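DynE8 (Micromonospora chersina, PDB 4AMM) is an iterative enediyne polyketide synthase, whose acyltransferase domain, the part in this crystal, probably loads acyl building blocks for chain extension in dynemicin biosynthesis. Local coordinates at residues A[216-221]-A[266-271]. Residues are numbered along the deposited sequence; the frame is centred on the assembly and turned at random.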
ATOM      1  N   LEU A 216       4.626  19.007  -8.386  1.00 11.80           N
ATOM      2  CA  LEU A 216       5.559  18.704  -9.455  1.00 10.87           C
ATOM      3  C   LEU A 216       6.401  17.493  -9.009  1.00 10.44           C
ATOM      4  O   LEU A 216       7.062  17.608  -7.939  1.00 11.85           O
ATOM      5  CB  LEU A 216       6.450  19.906  -9.771  1.00 11.19           C
ATOM      6  CG  LEU A 216       7.448  19.748 -10.918  1.00 13.40           C
ATOM      7  CD1 LEU A 216       6.671  19.623 -12.250  1.00 13.80           C
ATOM      8  CD2 LEU A 216       8.341  20.981 -10.940  1.00 15.93           C
ATOM      9  N   SER A 217       6.343  16.390  -9.705  1.00 11.84           N
ATOM     10  CA  SER A 217       7.084  15.197  -9.313  1.00 11.23           C
ATOM     11  C   SER A 217       8.451  15.174  -9.884  1.00 13.45           C
ATOM     12  O   SER A 217       8.573  15.412 -11.120  1.00 15.37           O
ATOM     13  CB  SER A 217       6.268  14.020  -9.702  1.00 14.88           C
ATOM     14  OG  SER A 217       6.924  12.836  -9.204  1.00 18.27           O
ATOM     15  N   LEU A 218       9.476  14.853  -9.121  1.00 11.21           N
ATOM     16  CA  LEU A 218      10.835  14.844  -9.646  1.00 11.78           C
ATOM     17  C   LEU A 218      11.421  13.433  -9.554  1.00 12.73           C
ATOM     18  O   LEU A 218      11.344  12.761  -8.474  1.00 12.55           O
ATOM     19  CB  LEU A 218      11.779  15.767  -8.826  1.00 11.89           C
ATOM     20  CG  LEU A 218      11.283  17.207  -8.641  1.00 11.64           C
ATOM     21  CD1 LEU A 218      12.074  17.999  -7.624  1.00 14.04           C
ATOM     22  CD2 LEU A 218      11.287  17.937  -9.973  1.00 14.26           C
ATOM     23  N   ARG A 219      12.100  12.997 -10.632  1.00 11.99           N
ATOM     24  CA  ARG A 219      12.857  11.724 -10.588  1.00 14.01           C
ATOM     25  C   ARG A 219      14.246  12.005 -10.077  1.00 14.43           C
ATOM     26  O   ARG A 219      15.191  12.177 -10.822  1.00 16.09           O
ATOM     27  CB  ARG A 219      12.876  11.228 -12.044  1.00 14.65           C
ATOM     28  CG  ARG A 219      13.557   9.869 -12.230  1.00 18.89           C
ATOM     29  CD  ARG A 219      12.801   8.663 -11.649  1.00 21.25           C
ATOM     30  NE  ARG A 219      11.386   8.438 -12.072  1.00 21.26           N
ATOM     31  CZ  ARG A 219      10.881   7.911 -13.200  1.00 31.02           C
ATOM     32  NH1 ARG A 219      11.617   7.540 -14.262  1.00 29.66           N
ATOM     33  NH2 ARG A 219       9.555   7.795 -13.275  1.00 34.74           N
ATOM     34  N   ALA A 220      14.342  12.114  -8.758  1.00 13.01           N
ATOM     35  CA  ALA A 220      15.526  12.574  -8.056  1.00 14.17           C
ATOM     36  C   ALA A 220      15.296  12.325  -6.556  1.00 14.17           C
ATOM     37  O   ALA A 220      14.164  12.048  -6.113  1.00 14.75           O
ATOM     38  CB  ALA A 220      15.716  14.095  -8.296  1.00 17.08           C
ATOM     39  N   ASP A 221      16.395  12.395  -5.786  1.00 13.14           N
ATOM     40  CA  ASP A 221      16.329  12.223  -4.361  1.00 12.89           C
ATOM     41  C   ASP A 221      16.071  13.500  -3.595  1.00 13.30           C
ATOM     42  O   ASP A 221      15.991  14.588  -4.171  1.00 13.42           O
ATOM     43  CB  ASP A 221      17.555  11.460  -3.837  1.00 15.02           C
ATOM     44  CG  ASP A 221      18.841  12.208  -3.969  1.00 17.98           C
ATOM     45  OD1 ASP A 221      18.966  13.417  -4.067  1.00 18.06           O
ATOM     46  OD2 ASP A 221      19.897  11.509  -3.913  1.00 22.49           O
ATOM     47  N   ILE A 266      17.194  16.885 -14.712  1.00 21.93           N
ATOM     48  CA  ILE A 266      16.310  16.086 -13.857  1.00 20.63           C
ATOM     49  C   ILE A 266      14.902  16.110 -14.461  1.00 18.64           C
ATOM     50  O   ILE A 266      14.440  17.235 -14.801  1.00 19.91           O
ATOM     51  CB  ILE A 266      16.336  16.628 -12.408  1.00 20.75           C
ATOM     52  CG1 ILE A 266      17.724  16.354 -11.835  1.00 20.69           C
ATOM     53  CG2 ILE A 266      15.235  15.964 -11.526  1.00 21.90           C
ATOM     54  CD1 ILE A 266      17.900  16.843 -10.411  1.00 25.41           C
ATOM     55  N   GLU A 267      14.256  14.975 -14.674  1.00 17.43           N
ATOM     56  CA  GLU A 267      12.862  14.920 -15.194  1.00 18.77           C
ATOM     57  C   GLU A 267      11.839  15.390 -14.154  1.00 17.39           C
ATOM     58  O   GLU A 267      11.728  14.836 -13.036  1.00 16.68           O
ATOM     59  CB  GLU A 267      12.488  13.508 -15.669  1.00 20.72           C
ATOM     60  CG  GLU A 267      11.057  13.405 -16.274  1.00 26.18           C
ATOM     61  CD  GLU A 267      10.474  11.974 -16.461  1.00 34.77           C
ATOM     62  OE1 GLU A 267      10.370  11.129 -15.496  1.00 33.12           O
ATOM     63  OE2 GLU A 267      10.068  11.720 -17.620  1.00 36.55           O
ATOM     64  N   ALA A 268      11.126  16.465 -14.474  1.00 16.87           N
ATOM     65  CA  ALA A 268      10.043  17.047 -13.611  1.00 16.34           C
ATOM     66  C   ALA A 268       8.718  16.804 -14.293  1.00 16.96           C
ATOM     67  O   ALA A 268       8.535  17.254 -15.490  1.00 20.58           O
ATOM     68  CB  ALA A 268      10.264  18.475 -13.448  1.00 16.22           C
ATOM     69  N   THR A 269       7.787  16.151 -13.631  1.00 14.61           N
ATOM     70  CA  THR A 269       6.460  15.786 -14.158  1.00 14.82           C
ATOM     71  C   THR A 269       5.358  16.574 -13.444  1.00 16.29           C
ATOM     72  O   THR A 269       5.101  16.317 -12.284  1.00 15.32           O
ATOM     73  CB  THR A 269       6.239  14.291 -13.982  1.00 16.94           C
ATOM     74  OG1 THR A 269       7.292  13.582 -14.735  1.00 20.83           O
ATOM     75  CG2 THR A 269       4.899  13.857 -14.602  1.00 20.18           C
ATOM     76  N   PRO A 270       4.607  17.463 -14.152  1.00 16.07           N
ATOM     77  CA  PRO A 270       3.477  18.153 -13.505  1.00 16.95           C
ATOM     78  C   PRO A 270       2.386  17.176 -13.136  1.00 16.85           C
ATOM     79  O   PRO A 270       2.053  16.267 -13.919  1.00 16.87           O
ATOM     80  CB  PRO A 270       2.949  19.095 -14.628  1.00 19.15           C
ATOM     81  CG  PRO A 270       4.191  19.377 -15.378  1.00 21.27           C
ATOM     82  CD  PRO A 270       4.882  18.029 -15.490  1.00 19.78           C
ATOM     83  N   LEU A 271       1.844  17.271 -11.914  1.00 14.15           N
ATOM     84  CA  LEU A 271       0.787  16.418 -11.489  1.00 13.31           C
ATOM     85  C   LEU A 271      -0.597  17.092 -11.682  1.00 13.59           C
ATOM     86  O   LEU A 271      -0.727  18.327 -11.662  1.00 15.33           O
ATOM     87  CB  LEU A 271       0.971  16.023  -9.996  1.00 14.35           C
ATOM     88  CG  LEU A 271       2.300  15.296  -9.749  1.00 13.90           C
ATOM     89  CD1 LEU A 271       2.373  14.903  -8.335  1.00 16.33           C
ATOM     90  CD2 LEU A 271       2.439  14.024 -10.601  1.00 17.00           C
TER
HETATM   91  O   HOH W   1      15.502  12.601 -13.687  1.00 19.28           O
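Ser-217 O receives the N-H of Thr-269 at 2.7 Å, almost straight and in the plane of the carbonyl, while Ala-268 CA directs a C-H at the same oxygen. Ser-217 N returns the bond to Thr-269 O, the donor standing 35° above that carbonyl's plane. Ser-217 and Thr-269 thus form a hydrogen-bonded antiparallel pair, which adds strand 268-270 to the edge of the mixed sheet in the acyltransferase domain's small ferredoxin-like subdomain; strand 244-250 lies across strand 213-218 from it. It exemplifies how an edge strand joins a sheet, hydrogen-bonded and non-hydrogen-bonded pairs alternating: beyond the non-hydrogen-bonded Leu-218 and Ala-268, Arg-219 N bonds Glu-267 O, 3.0 Å.

Leu-216, Leu-218 and Ala-268 share one face, toward helices 251-264 and 222-229. Leu-216 CG, held anti to its backbone N (chi1 -178°), is thereby set 4.0 Å from Ala-268 CB; CD1 lies 3.5 Å from Pro-270 N and also reaches Pro-270 CG, while CD2 touches Ala-268 CB. Leu-218 CD2 meets that methyl too, at 3.7 Å. An alanine in place of Leu-216 would probably open a gap between Ala-268, Pro-270 and the helix residues Leu-254 and Val-257. On the other face Ser-217 CB packs on Leu-271 CD2.

Past the paired strands, Ala-220 CB packs on Ile-266 CG2, 3.8 Å. Nearby, Arg-219 and Glu-267 run side by side, but Glu-267 OE1 sits over one face of the guanidinium, toward its rim, in a long salt bridge without a directed N-H. A bridging water donates to Arg-219 O and accepts from Glu-267 N, 2.9 Å from each.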